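Local coordinates for Alpha/beta hydrolase fold protein (Marinomonas mediterranea, PDB 6CXT) that carries a pyrrolyl thioester on the phosphopantetheine arm of its carrier domain for a flavin-dependent oxidase, the rest of the protein probably being a hydrolase, at residues I32-S35 against L36-V39; E57-P60 against E61-E64. All coordinates share one frame; numbering follows the deposited sequence.

Contact 1 (I32-S35 against L36-V39); sequences ILDS and LSMV. With FK4 (S-[2-({N-[(2R)-2-hydroxy-4-{[(R)-hydroxy(oxo)-lambda~5~-phosphanyl]oxy}-3,3-dimethylbutanoyl]-beta-alanyl}amino)ethyl] 1H-pyrrole-2-carbothioate), chain C.
The D34-S35-L36 signature of a phosphopantetheine carrier domain opens helix 35-49, and D34 and S37 tie it down as a capping box. D34 is the N-cap: its OD1 accepts from S37 N at 2.9 Å, nearly straight (173°) and met almost in line with the carboxylate C-O bond, and more weakly from L36 N. With CG between the backbone N and the carbonyl carbon (chi1 64°), the carboxylate folds back over the first turn. In the conformer described here, one of two modelled, S37 OG completes the box by accepting from D34 N at 2.8 Å and donates to a lone pair of I32 O in the carbonyl plane; the second conformer makes this half of the box less certain. Putting an alanine at D34 removes OD1 and would probably leave the amides of S37 and L36 without their cap, fraying the helix start beside the modified serine. The backbone adds M38 N to D34 O, 2.9 Å. M38 CE comes within 3.6 Å of L33 CD1, while Y178 of the Butyryl-CoA dehydrogenase chain packs on M38. S35 OG is bonded covalently to P02 of FK4 at 1.6 Å, and L36 CG lies 4.0 Å from methyl C07 of the same arm.

Contact 2 (E57-P60 against E61-E64); sequences EINP and EHFE
H62 and E57 meet through a ring nitrogen and a backbone carbonyl: ND1 donates to E57 O at 2.9 Å, the bond lying close to the imidazole plane and using a lone pair in the carbonyl plane. Next along the chain, N59 OD1 serves two amides, accepting from H62 N at 3.0 Å with good linearity (165°) and taking a weak, bent bond from E61 N. The side chain can do so because chi1 of 63° sets CG between the backbone N and the carbonyl carbon, which turns OD1 back toward the amides of E61 and H62. The weak bond to E61 N gives the i to i+2 link of an Asx turn, here within the loop joining helices 35-49 and 66-75 of the carrier domain, and N59 O extends it by accepting from F63 N at 3.2 Å. H62 O in turn receives a hydrogen bond from T68 OG1. The carboxylate of E61 stacks over the N59 amide, the two planes only 8° apart, and its OE2 comes 3.4 Å from P60 CD. F63 turns its edge to two carbonyls already engaged: CD1 is 3.5 Å from N59 O and CE1 is 3.6 Å from E57 O, both oxygens near the ring plane.

Followed from the N terminus, the two contacts come in series, neither nesting nor crossing. Contact 1 closes the long loop after helix 7-13 and starts helix 35-49; the chain runs along that helix, and contact 2 then makes a tight turn in the loop leading to helix 66-75. Their centres are 13 Å apart, yet F63 of contact 2 reaches the apolar side of contact 1, with its CD2 3.4 Å from L33 CD1 and packed against M38 as well. L27 also links them, through backbone hydrogen bonds with L33 and E64. F63 further touches L41, L69 and L72, joining helices 35-49 and 66-75. Residues of both contacts, such as M38 and P60, pack on the Butyryl-CoA dehydrogenase chain.

Contact 1 (I32-S35 against L36-V39)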
ATOM      1  N   ILE A  32      27.611  -3.436  24.167  1.00 32.16           N
ATOM      2  CA  ILE A  32      26.579  -2.625  24.790  1.00 30.43           C
ATOM      3  C   ILE A  32      26.529  -1.242  24.138  1.00 34.29           C
ATOM      4  O   ILE A  32      25.430  -0.696  23.881  1.00 33.07           O
ATOM      5  CB  ILE A  32      26.819  -2.541  26.326  1.00 32.59           C
ATOM      6  CG1 ILE A  32      26.635  -3.951  26.955  1.00 33.08           C
ATOM      7  CG2 ILE A  32      25.948  -1.473  26.957  1.00 30.93           C
ATOM      8  CD1 ILE A  32      27.088  -4.051  28.424  1.00 34.76           C
ATOM      9  N   LEU A  33      27.697  -0.667  23.855  1.00 29.50           N
ATOM     10  CA  LEU A  33      27.765   0.610  23.180  1.00 31.06           C
ATOM     11  C   LEU A  33      28.072   0.344  21.716  1.00 32.83           C
ATOM     12  O   LEU A  33      29.078  -0.289  21.383  1.00 30.11           O
ATOM     13  CB  LEU A  33      28.853   1.530  23.716  1.00 34.45           C
ATOM     14  CG  LEU A  33      28.676   2.163  25.071  1.00 41.67           C
ATOM     15  CD1 LEU A  33      29.698   3.289  25.189  1.00 41.62           C
ATOM     16  CD2 LEU A  33      27.262   2.692  25.244  1.00 44.54           C
ATOM     17  N   ASP A  34      27.172   0.756  20.849  1.00 31.96           N
ATOM     18  CA  ASP A  34      27.320   0.588  19.412  1.00 28.27           C
ATOM     19  C   ASP A  34      26.845   1.855  18.697  1.00 28.07           C
ATOM     20  O   ASP A  34      26.538   2.807  19.334  1.00 23.50           O
ATOM     21  CB  ASP A  34      26.635  -0.683  18.914  1.00 29.40           C
ATOM     22  CG  ASP A  34      25.105  -0.676  19.104  1.00 32.97           C
ATOM     23  OD1 ASP A  34      24.481   0.373  19.151  1.00 32.57           O
ATOM     24  OD2 ASP A  34      24.541  -1.745  19.207  1.00 35.02           O
ATOM     25  N   SER A  35      26.777   1.839  17.376  1.00 22.56           N
ATOM     26  CA  SER A  35      26.427   3.055  16.669  1.00 21.51           C
ATOM     27  C   SER A  35      25.061   3.652  17.123  1.00 19.44           C
ATOM     28  O   SER A  35      24.917   4.865  17.195  1.00 21.36           O
ATOM     29  CB  SER A  35      26.294   2.695  15.178  1.00 23.35           C
ATOM     30  OG  SER A  35      25.660   3.778  14.531  1.00 25.41           O
ATOM     31  N   LEU A  36      24.087   2.782  17.381  1.00 21.31           N
ATOM     32  CA  LEU A  36      22.728   3.238  17.792  1.00 22.28           C
ATOM     33  C   LEU A  36      22.723   3.638  19.305  1.00 22.60           C
ATOM     34  O   LEU A  36      22.288   4.751  19.623  1.00 21.93           O
ATOM     35  CB  LEU A  36      21.702   2.152  17.513  1.00 21.53           C
ATOM     36  CG  LEU A  36      21.570   1.866  15.976  1.00 24.34           C
ATOM     37  CD1 LEU A  36      20.457   0.883  15.761  1.00 25.97           C
ATOM     38  CD2 LEU A  36      21.302   3.091  15.102  1.00 23.39           C
ATOM     39  N   SER A  37      23.201   2.741  20.181  1.00 21.69           N
ATOM     40  CA  SER A  37      23.148   3.056  21.633  0.77 22.84           C
ATOM     41  C   SER A  37      24.007   4.258  21.958  1.00 24.12           C
ATOM     42  O   SER A  37      23.666   5.001  22.890  1.00 25.48           O
ATOM     43  CB  SER A  37      23.466   1.865  22.497  0.77 23.54           C
ATOM     44  OG  SER A  37      24.753   1.354  22.151  0.77 24.09           O
ATOM     45  N   MET A  38      25.050   4.514  21.166  1.00 24.74           N
ATOM     46  CA  MET A  38      25.912   5.679  21.393  1.00 26.22           C
ATOM     47  C   MET A  38      25.125   6.963  21.236  1.00 27.07           C
ATOM     48  O   MET A  38      25.244   7.877  22.036  1.00 23.27           O
ATOM     49  CB  MET A  38      27.153   5.629  20.479  1.00 26.91           C
ATOM     50  CG  MET A  38      28.101   6.816  20.563  1.00 34.27           C
ATOM     51  SD  MET A  38      28.962   6.820  22.186  1.00 37.71           S
ATOM     52  CE  MET A  38      29.918   5.294  22.161  1.00 35.06           C
ATOM     53  N   VAL A  39      24.250   7.014  20.224  1.00 24.97           N
ATOM     54  CA  VAL A  39      23.441   8.204  19.992  1.00 23.13           C
ATOM     55  C   VAL A  39      22.567   8.488  21.215  1.00 21.02           C
ATOM     56  O   VAL A  39      22.446   9.634  21.636  1.00 24.25           O
ATOM     57  CB  VAL A  39      22.591   8.087  18.671  1.00 24.91           C
ATOM     58  CG1 VAL A  39      21.761   9.374  18.453  1.00 26.67           C
ATOM     59  CG2 VAL A  39      23.550   7.918  17.495  1.00 23.71           C
TER
HETATM   60  O01 FK4 C 100      25.356   5.278  12.506  1.00 24.35           O
HETATM   61  P02 FK4 C 100      26.102   3.995  13.002  1.00 27.76           P
HETATM   62  O03 FK4 C 100      25.731   2.644  12.295  1.00 25.44           O
HETATM   63  C04 FK4 C 100      24.405   2.424  11.908  1.00 24.44           C
HETATM   64  C05 FK4 C 100      23.996   0.984  11.826  1.00 26.00           C
HETATM   65  C06 FK4 C 100      22.524   0.941  11.338  1.00 25.44           C
HETATM   66  C07 FK4 C 100      24.141   0.369  13.244  1.00 25.66           C
HETATM   67  C08 FK4 C 100      24.927   0.174  10.886  1.00 24.19           C
HETATM   68  O09 FK4 C 100      24.782  -1.218  11.040  1.00 25.71           O
HETATM   69  C10 FK4 C 100      24.801   0.578   9.404  1.00 24.13           C
HETATM   70  N11 FK4 C 100      24.377  -0.514   8.540  1.00 22.76           N
HETATM   71  C12 FK4 C 100      24.203  -0.241   7.157  1.00 23.12           C
HETATM   72  C13 FK4 C 100      25.491  -0.514   6.349  1.00 22.02           C
HETATM   73  C14 FK4 C 100      25.574   0.285   5.119  1.00 21.27           C
HETATM   74  N15 FK4 C 100      26.364  -0.365   4.164  1.00 21.89           N
HETATM   75  C16 FK4 C 100      26.649   0.304   2.894  1.00 19.96           C
HETATM   76  C17 FK4 C 100      27.995  -0.153   2.300  1.00 20.14           C
HETATM   77  S18 FK4 C 100      28.600   0.952   1.057  1.00 25.99           S
HETATM   78  C19 FK4 C 100      27.318   0.876  -0.196  1.00 27.39           C
HETATM   79  C20 FK4 C 100      27.887   1.615  -1.342  1.00 28.49           C
HETATM   80  C21 FK4 C 100      27.433   1.651  -2.641  1.00 34.29           C
HETATM   81  C22 FK4 C 100      28.307   2.526  -3.320  1.00 29.40           C
HETATM   82  C23 FK4 C 100      29.283   2.993  -2.406  1.00 33.58           C
HETATM   83  N24 FK4 C 100      29.039   2.457  -1.193  1.00 26.49           N
HETATM   84  O25 FK4 C 100      26.503  -0.073  -0.173  1.00 23.75           O
HETATM   85  O26 FK4 C 100      25.062   1.390   4.961  1.00 21.54           O
HETATM   86  O27 FK4 C 100      24.973   1.756   8.938  1.00 24.87           O
HETATM   87  O28 FK4 C 100      27.566   4.221  12.813  1.00 28.79           O

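Contact 2 (E57-P60 against E61-E64)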
ATOM      1  N   GLU A  57      37.037  12.904  21.553  1.00 52.55           N
ATOM      2  CA  GLU A  57      36.926  12.220  22.840  1.00 45.54           C
ATOM      3  C   GLU A  57      36.150  10.919  22.778  1.00 44.21           C
ATOM      4  O   GLU A  57      36.153  10.114  23.734  1.00 37.52           O
ATOM      5  CB  GLU A  57      36.397  13.179  23.930  1.00 50.39           C
ATOM      6  CG  GLU A  57      37.235  14.461  24.101  1.00 51.79           C
ATOM      7  CD  GLU A  57      38.739  14.216  24.257  1.00 59.11           C
ATOM      8  OE1 GLU A  57      39.174  13.324  25.029  1.00 60.36           O
ATOM      9  OE2 GLU A  57      39.509  14.928  23.589  1.00 64.52           O
ATOM     10  N   ILE A  58      35.532  10.645  21.636  1.00 43.73           N
ATOM     11  CA  ILE A  58      34.894   9.337  21.495  1.00 41.14           C
ATOM     12  C   ILE A  58      35.960   8.282  21.150  1.00 41.40           C
ATOM     13  O   ILE A  58      36.340   8.142  19.999  1.00 43.56           O
ATOM     14  CB  ILE A  58      33.709   9.394  20.498  1.00 43.30           C
ATOM     15  CG1 ILE A  58      32.787  10.559  20.893  1.00 42.85           C
ATOM     16  CG2 ILE A  58      32.991   8.041  20.437  1.00 41.61           C
ATOM     17  CD1 ILE A  58      31.645  10.853  19.944  1.00 44.39           C
ATOM     18  N   ASN A  59      36.444   7.537  22.145  1.00 35.73           N
ATOM     19  CA  ASN A  59      37.504   6.563  21.880  1.00 36.51           C
ATOM     20  C   ASN A  59      37.455   5.415  22.899  1.00 34.53           C
ATOM     21  O   ASN A  59      36.692   5.504  23.888  1.00 33.39           O
ATOM     22  CB  ASN A  59      38.868   7.270  21.879  1.00 38.75           C
ATOM     23  CG  ASN A  59      39.209   7.874  23.236  1.00 42.74           C
ATOM     24  OD1 ASN A  59      39.157   7.190  24.282  1.00 39.52           O
ATOM     25  ND2 ASN A  59      39.515   9.161  23.235  1.00 40.84           N
ATOM     26  N   PRO A  60      38.269   4.356  22.686  1.00 31.11           N
ATOM     27  CA  PRO A  60      38.148   3.216  23.552  1.00 33.77           C
ATOM     28  C   PRO A  60      38.605   3.463  25.005  1.00 37.85           C
ATOM     29  O   PRO A  60      38.197   2.704  25.904  1.00 36.82           O
ATOM     30  CB  PRO A  60      38.984   2.142  22.868  1.00 34.47           C
ATOM     31  CG  PRO A  60      39.273   2.647  21.485  1.00 33.72           C
ATOM     32  CD  PRO A  60      39.232   4.122  21.586  1.00 32.92           C
ATOM     33  N   GLU A  61      39.366   4.538  25.228  1.00 40.24           N
ATOM     34  CA  GLU A  61      39.887   4.854  26.579  1.00 46.08           C
ATOM     35  C   GLU A  61      38.705   5.358  27.413  1.00 45.29           C
ATOM     36  O   GLU A  61      38.383   4.773  28.458  1.00 41.97           O
ATOM     37  CB  GLU A  61      41.064   5.856  26.562  1.00 45.62           C
ATOM     38  CG  GLU A  61      42.297   5.389  25.764  1.00 61.19           C
ATOM     39  CD  GLU A  61      42.358   5.911  24.300  1.00 69.51           C
ATOM     40  OE1 GLU A  61      42.804   7.075  24.110  1.00 71.93           O
ATOM     41  OE2 GLU A  61      41.992   5.171  23.335  1.00 60.08           O
ATOM     42  N   HIS A  62      38.029   6.398  26.921  1.00 37.89           N
ATOM     43  CA  HIS A  62      36.867   6.935  27.637  1.00 40.41           C
ATOM     44  C   HIS A  62      35.629   6.026  27.739  1.00 36.12           C
ATOM     45  O   HIS A  62      34.914   6.096  28.746  1.00 36.61           O
ATOM     46  CB  HIS A  62      36.493   8.302  27.089  1.00 38.64           C
ATOM     47  CG  HIS A  62      37.639   9.259  27.078  1.00 45.64           C
ATOM     48  ND1 HIS A  62      38.018   9.959  25.952  1.00 46.45           N
ATOM     49  CD2 HIS A  62      38.516   9.608  28.052  1.00 45.90           C
ATOM     50  CE1 HIS A  62      39.065  10.716  26.239  1.00 47.97           C
ATOM     51  NE2 HIS A  62      39.387  10.521  27.505  1.00 47.19           N
ATOM     52  N   PHE A  63      35.393   5.162  26.753  1.00 31.16           N
ATOM     53  CA  PHE A  63      34.117   4.420  26.688  1.00 29.71           C
ATOM     54  C   PHE A  63      34.299   2.996  27.077  1.00 35.42           C
ATOM     55  O   PHE A  63      33.403   2.141  26.922  1.00 31.69           O
ATOM     56  CB  PHE A  63      33.425   4.596  25.333  1.00 28.03           C
ATOM     57  CG  PHE A  63      32.858   5.971  25.149  1.00 27.20           C
ATOM     58  CD1 PHE A  63      33.678   7.060  24.788  1.00 27.27           C
ATOM     59  CD2 PHE A  63      31.493   6.207  25.410  1.00 27.56           C
ATOM     60  CE1 PHE A  63      33.142   8.359  24.655  1.00 28.28           C
ATOM     61  CE2 PHE A  63      30.970   7.489  25.291  1.00 26.71           C
ATOM     62  CZ  PHE A  63      31.775   8.562  24.893  1.00 27.64           C
ATOM     63  N   GLU A  64      35.437   2.742  27.710  1.00 30.83           N
ATOM     64  CA  GLU A  64      35.686   1.397  28.155  1.00 28.08           C
ATOM     65  C   GLU A  64      34.597   0.890  29.086  1.00 27.16           C
ATOM     66  O   GLU A  64      34.107  -0.257  28.949  1.00 29.62           O
ATOM     67  CB  GLU A  64      37.079   1.327  28.834  1.00 32.40           C
ATOM     68  CG  GLU A  64      37.411  -0.086  29.230  1.00 32.72           C
ATOM     69  CD  GLU A  64      38.738  -0.234  29.942  1.00 39.75           C
ATOM     70  OE1 GLU A  64      39.431   0.779  30.246  1.00 34.84           O
ATOM     71  OE2 GLU A  64      39.051  -1.405  30.189  1.00 39.59           O
TER